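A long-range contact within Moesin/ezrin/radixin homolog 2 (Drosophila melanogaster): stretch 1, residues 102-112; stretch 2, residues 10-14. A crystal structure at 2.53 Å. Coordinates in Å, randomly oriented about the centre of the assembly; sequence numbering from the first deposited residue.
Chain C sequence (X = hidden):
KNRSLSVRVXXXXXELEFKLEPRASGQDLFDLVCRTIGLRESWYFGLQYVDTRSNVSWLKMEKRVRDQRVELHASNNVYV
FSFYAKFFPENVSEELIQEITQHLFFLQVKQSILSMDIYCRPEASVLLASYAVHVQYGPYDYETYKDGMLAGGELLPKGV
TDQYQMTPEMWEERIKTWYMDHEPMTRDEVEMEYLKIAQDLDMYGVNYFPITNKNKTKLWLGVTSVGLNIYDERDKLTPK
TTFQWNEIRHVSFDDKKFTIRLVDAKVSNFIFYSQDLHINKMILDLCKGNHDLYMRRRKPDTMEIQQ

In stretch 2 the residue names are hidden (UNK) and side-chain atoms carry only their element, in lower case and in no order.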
ATOM      1  N   GLN C 102     -21.299   3.372   1.576  1.00 25.51           N
ATOM      2  CA  GLN C 102     -21.854   3.575   0.235  1.00 25.32           C
ATOM      3  C   GLN C 102     -23.333   3.890   0.304  1.00 23.42           C
ATOM      4  O   GLN C 102     -23.816   4.794  -0.375  1.00 25.10           O
ATOM      5  CB  GLN C 102     -21.648   2.338  -0.635  1.00 24.35           C
ATOM      6  CG  GLN C 102     -20.220   1.904  -0.693  1.00 37.63           C
ATOM      7  CD  GLN C 102     -20.040   0.481  -1.177  1.00 39.10           C
ATOM      8  OE1 GLN C 102     -20.989  -0.151  -1.655  1.00 44.40           O
ATOM      9  NE2 GLN C 102     -18.810  -0.031  -1.059  1.00 31.23           N
ATOM     10  N   HIS C 103     -24.059   3.166   1.143  1.00 25.68           N
ATOM     11  CA  HIS C 103     -25.490   3.378   1.263  1.00 26.35           C
ATOM     12  C   HIS C 103     -25.804   4.777   1.777  1.00 24.81           C
ATOM     13  O   HIS C 103     -26.681   5.461   1.239  1.00 24.90           O
ATOM     14  CB  HIS C 103     -26.068   2.320   2.196  1.00 32.17           C
ATOM     15  CG  HIS C 103     -27.550   2.380   2.311  1.00 32.14           C
ATOM     16  ND1 HIS C 103     -28.385   2.115   1.245  1.00 30.18           N
ATOM     17  CD2 HIS C 103     -28.348   2.698   3.356  1.00 31.03           C
ATOM     18  CE1 HIS C 103     -29.638   2.262   1.635  1.00 40.09           C
ATOM     19  NE2 HIS C 103     -29.642   2.614   2.911  1.00 39.18           N
ATOM     20  N   LEU C 104     -25.100   5.216   2.827  1.00 25.46           N
ATOM     21  CA  LEU C 104     -25.361   6.536   3.397  1.00 24.14           C
ATOM     22  C   LEU C 104     -25.016   7.656   2.410  1.00 23.00           C
ATOM     23  O   LEU C 104     -25.707   8.681   2.366  1.00 25.19           O
ATOM     24  CB  LEU C 104     -24.594   6.695   4.713  1.00 25.72           C
ATOM     25  CG  LEU C 104     -25.092   5.887   5.922  1.00 27.31           C
ATOM     26  CD1 LEU C 104     -24.322   6.257   7.174  1.00 27.83           C
ATOM     27  CD2 LEU C 104     -26.570   6.110   6.167  1.00 25.34           C
ATOM     28  N   PHE C 105     -23.967   7.479   1.592  1.00 23.28           N
ATOM     29  CA  PHE C 105     -23.685   8.465   0.546  1.00 21.81           C
ATOM     30  C   PHE C 105     -24.746   8.423  -0.550  1.00 22.28           C
ATOM     31  O   PHE C 105     -25.171   9.476  -1.051  1.00 21.12           O
ATOM     32  CB  PHE C 105     -22.298   8.243  -0.067  1.00 20.28           C
ATOM     33  CG  PHE C 105     -21.195   8.982   0.627  1.00 21.76           C
ATOM     34  CD1 PHE C 105     -20.939  10.326   0.334  1.00 21.26           C
ATOM     35  CD2 PHE C 105     -20.398   8.342   1.567  1.00 20.83           C
ATOM     36  CE1 PHE C 105     -19.919  11.018   0.979  1.00 16.21           C
ATOM     37  CE2 PHE C 105     -19.364   9.039   2.217  1.00 18.61           C
ATOM     38  CZ  PHE C 105     -19.126  10.370   1.915  1.00 16.19           C
ATOM     39  N   PHE C 106     -25.178   7.217  -0.936  1.00 19.51           N
ATOM     40  CA  PHE C 106     -26.195   7.089  -1.967  1.00 20.34           C
ATOM     41  C   PHE C 106     -27.456   7.854  -1.589  1.00 23.53           C
ATOM     42  O   PHE C 106     -28.016   8.587  -2.413  1.00 20.34           O
ATOM     43  CB  PHE C 106     -26.526   5.619  -2.224  1.00 24.54           C
ATOM     44  CG  PHE C 106     -27.820   5.419  -2.993  1.00 26.68           C
ATOM     45  CD1 PHE C 106     -27.877   5.664  -4.358  1.00 26.30           C
ATOM     46  CD2 PHE C 106     -28.987   5.018  -2.341  1.00 25.53           C
ATOM     47  CE1 PHE C 106     -29.087   5.514  -5.070  1.00 26.90           C
ATOM     48  CE2 PHE C 106     -30.176   4.863  -3.044  1.00 25.73           C
ATOM     49  CZ  PHE C 106     -30.220   5.109  -4.415  1.00 23.44           C
ATOM     50  N   LEU C 107     -27.912   7.706  -0.337  1.00 24.21           N
ATOM     51  CA  LEU C 107     -29.173   8.331   0.055  1.00 23.60           C
ATOM     52  C   LEU C 107     -29.031   9.844   0.165  1.00 24.10           C
ATOM     53  O   LEU C 107     -29.929  10.586  -0.246  1.00 27.26           O
ATOM     54  CB  LEU C 107     -29.683   7.752   1.373  1.00 26.64           C
ATOM     55  CG  LEU C 107     -30.187   6.309   1.341  1.00 30.31           C
ATOM     56  CD1 LEU C 107     -30.513   5.845   2.735  1.00 33.08           C
ATOM     57  CD2 LEU C 107     -31.400   6.215   0.439  1.00 25.50           C
ATOM     58  N   GLN C 108     -27.910  10.325   0.704  1.00 23.28           N
ATOM     59  CA  GLN C 108     -27.730  11.771   0.836  1.00 23.84           C
ATOM     60  C   GLN C 108     -27.521  12.450  -0.518  1.00 23.47           C
ATOM     61  O   GLN C 108     -28.075  13.523  -0.768  1.00 21.95           O
ATOM     62  CB  GLN C 108     -26.555  12.057   1.760  1.00 23.14           C
ATOM     63  CG  GLN C 108     -26.220  13.504   1.915  1.00 18.65           C
ATOM     64  CD  GLN C 108     -25.040  13.702   2.843  1.00 24.04           C
ATOM     65  OE1 GLN C 108     -24.876  12.951   3.812  1.00 24.65           O
ATOM     66  NE2 GLN C 108     -24.182  14.686   2.531  1.00 21.28           N
ATOM     67  N   VAL C 109     -26.710  11.858  -1.396  1.00 20.73           N
ATOM     68  CA  VAL C 109     -26.492  12.461  -2.705  1.00 20.92           C
ATOM     69  C   VAL C 109     -27.791  12.497  -3.506  1.00 24.89           C
ATOM     70  O   VAL C 109     -28.092  13.489  -4.188  1.00 26.04           O
ATOM     71  CB  VAL C 109     -25.382  11.710  -3.465  1.00 21.55           C
ATOM     72  CG1 VAL C 109     -25.355  12.176  -4.899  1.00 16.59           C
ATOM     73  CG2 VAL C 109     -24.003  11.937  -2.798  1.00 18.55           C
ATOM     74  N   LYS C 110     -28.582  11.421  -3.441  1.00 24.77           N
ATOM     75  CA  LYS C 110     -29.825  11.392  -4.201  1.00 24.49           C
ATOM     76  C   LYS C 110     -30.771  12.493  -3.738  1.00 28.11           C
ATOM     77  O   LYS C 110     -31.418  13.150  -4.566  1.00 31.84           O
ATOM     78  CB  LYS C 110     -30.491  10.011  -4.116  1.00 24.23           C
ATOM     79  CG  LYS C 110     -31.884   9.946  -4.778  1.00 23.04           C
ATOM     80  CD  LYS C 110     -32.317   8.534  -5.161  1.00 22.34           C
ATOM     81  CE  LYS C 110     -32.710   7.696  -3.947  1.00 25.34           C
ATOM     82  NZ  LYS C 110     -33.604   8.445  -3.039  1.00 30.16           N
ATOM     83  N   GLN C 111     -30.827  12.762  -2.431  1.00 24.96           N
ATOM     84  CA  GLN C 111     -31.690  13.858  -1.994  1.00 30.20           C
ATOM     85  C   GLN C 111     -31.158  15.217  -2.432  1.00 30.22           C
ATOM     86  O   GLN C 111     -31.953  16.119  -2.712  1.00 33.07           O
ATOM     87  CB  GLN C 111     -31.901  13.846  -0.482  1.00 27.99           C
ATOM     88  CG  GLN C 111     -33.194  14.576  -0.104  1.00 33.77           C
ATOM     89  CD  GLN C 111     -34.368  14.305  -1.111  1.00 53.40           C
ATOM     90  OE1 GLN C 111     -34.910  15.252  -1.728  1.00 54.31           O
ATOM     91  NE2 GLN C 111     -34.759  13.016  -1.266  1.00 42.79           N
ATOM     92  N   SER C 112     -29.833  15.385  -2.486  1.00 29.34           N
ATOM     93  CA  SER C 112     -29.237  16.580  -3.081  1.00 28.96           C
ATOM     94  C   SER C 112     -29.787  16.816  -4.474  1.00 30.86           C
ATOM     95  O   SER C 112     -30.133  17.943  -4.840  1.00 30.01           O
ATOM     96  CB  SER C 112     -27.718  16.428  -3.177  1.00 22.81           C
ATOM     97  OG  SER C 112     -27.110  16.754  -1.959  1.00 40.88           O
ATOM     98  N   UNK C  10     -30.585  11.463  13.393  1.00 33.84           N
ATOM     99  CA  UNK C  10     -31.180  10.995  12.139  1.00 40.07           C
ATOM    100  C   UNK C  10     -30.090  10.728  11.109  1.00 35.20           C
ATOM    101  O   UNK C  10     -29.519  11.665  10.544  1.00 36.18           O
ATOM    102  o   UNK C  10     -33.087  12.410  12.573  1.00 48.67           O
ATOM    103  c   UNK C  10     -32.171  12.016  11.578  1.00 35.45           C
ATOM    104  N   UNK C  11     -29.816   9.460  10.849  1.00 37.88           N
ATOM    105  CA  UNK C  11     -29.098   9.130   9.628  1.00 36.66           C
ATOM    106  C   UNK C  11     -30.069   9.208   8.460  1.00 37.94           C
ATOM    107  O   UNK C  11     -31.275   9.384   8.639  1.00 38.11           O
ATOM    108  o   UNK C  11     -29.510   6.750   9.585  1.00 37.67           O
ATOM    109  c   UNK C  11     -28.479   7.737   9.715  1.00 29.72           C
ATOM    110  c   UNK C  11     -27.796   7.558  11.067  1.00 30.68           C
ATOM    111  N   UNK C  12     -29.551   9.075   7.243  1.00 38.49           N
ATOM    112  CA  UNK C  12     -30.507   9.033   6.146  1.00 34.67           C
ATOM    113  C   UNK C  12     -31.330   7.756   6.141  1.00 40.54           C
ATOM    114  O   UNK C  12     -32.293   7.674   5.370  1.00 46.56           O
ATOM    115  c   UNK C  12     -28.712  12.800   4.363  1.00 29.39           C
ATOM    116  c   UNK C  12     -29.714  13.320   3.576  1.00 32.14           C
ATOM    117  c   UNK C  12     -30.746  12.513   3.174  1.00 26.54           C
ATOM    118  c   UNK C  12     -29.773  10.658   4.352  1.00 31.30           C
ATOM    119  c   UNK C  12     -30.772  11.187   3.562  1.00 28.91           C
ATOM    120  c   UNK C  12     -28.747  11.483   4.750  1.00 29.87           C
ATOM    121  c   UNK C  12     -29.818   9.216   4.797  1.00 36.31           C
ATOM    122  N   UNK C  13     -31.012   6.776   6.993  1.00 42.19           N
ATOM    123  CA  UNK C  13     -31.777   5.532   7.002  1.00 43.16           C
ATOM    124  C   UNK C  13     -32.680   5.348   8.212  1.00 45.99           C
ATOM    125  O   UNK C  13     -33.754   4.766   8.082  1.00 53.03           O
ATOM    126  o   UNK C  13     -32.523   3.418   5.430  1.00 59.51           O
ATOM    127  c   UNK C  13     -30.845   4.332   6.877  1.00 42.29           C
ATOM    128  o   UNK C  13     -30.501   2.508   5.413  1.00 58.77           O
ATOM    129  c   UNK C  13     -31.333   3.348   5.843  1.00 57.46           C
ATOM    130  N   UNK C  14     -32.302   5.834   9.381  1.00 40.83           N
ATOM    131  CA  UNK C  14     -33.152   5.641  10.543  1.00 41.47           C
ATOM    132  C   UNK C  14     -32.959   6.778  11.543  1.00 44.18           C
ATOM    133  O   UNK C  14     -32.084   7.637  11.390  1.00 45.91           O
ATOM    134  c   UNK C  14     -32.879   4.287  11.216  1.00 43.89           C
ATOM    135  o   UNK C  14     -31.498   4.088  11.453  1.00 48.44           O
TER

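Stretch 1 is a continuous helical segment, and stretch 2 lies against it without regular secondary structure over most of its length. Position 10 carries two side-chain atoms, one carbon followed by one oxygen, with no branch. It lies too far from the helix to touch it. A single carbon ending in a hydroxyl defines serine, so this residue is Ser-10.

At position 11 the side chain has three atoms: the CB bears one oxygen and one further carbon. The CB of position 11 lies 4.3 Å from CD2 of Leu-104, a loose apolar contact. Branching at CB, with one hydroxyl and one methyl, identifies Thr-11. OG1 of Thr-11 accepts hydrogen bonds from the backbone N of position 13 at 3.0 Å and from the backbone N of position 14 at 2.9 Å, tying the chain into a compact turn.

Position 12 has seven side-chain carbons, a CB followed by a six-membered ring, and no heteroatom. The CB points toward the helix, and the ring lies over its backbone near Gln-108. A ring of six carbons without a hydroxyl is that of phenylalanine, hence Phe-12. CA of Gln-108 sits 3.7 Å from the centroid of the Phe-12 ring and 11° off the ring normal, a CH-pi contact over the face. CB of Gln-108 approaches CE2 of Phe-12 to 3.5 Å, while CB of Leu-107 packs 3.7 Å from CB of Phe-12.

Position 13 has four side-chain atoms, two carbons with the second carrying two oxygens. One oxygen comes within 2.6 Å of NE2 of His-103, close to the plane of the imidazole. The short, forked chain fits a carboxylate or an amide by shape; with two oxygens at its end it is the carboxylate of Asp-13. NE2 of His-103 donates to OD2 of Asp-13 over that 2.6 Å, but the N-H...acceptor angle of 122° makes the hydrogen bond weak.

Position 14 again has one carbon and one oxygen, out of reach of the helix. It is Ser-14.

The contact thus rests mainly on Phe-12, which has the largest covered area and brings its ring face against the helix at Leu-107 and Gln-108. Beside this apolar patch, CD1 of Leu-107 lies 3.7 Å from the backbone O of Phe-12, and the His-103 to Asp-13 pair adds a polar link. The two hydrogen bonds to Thr-11 OG1 hold together the turn that presents Phe-12 and Asp-13 to the helix.

Stretch 2 10-14: STFDS
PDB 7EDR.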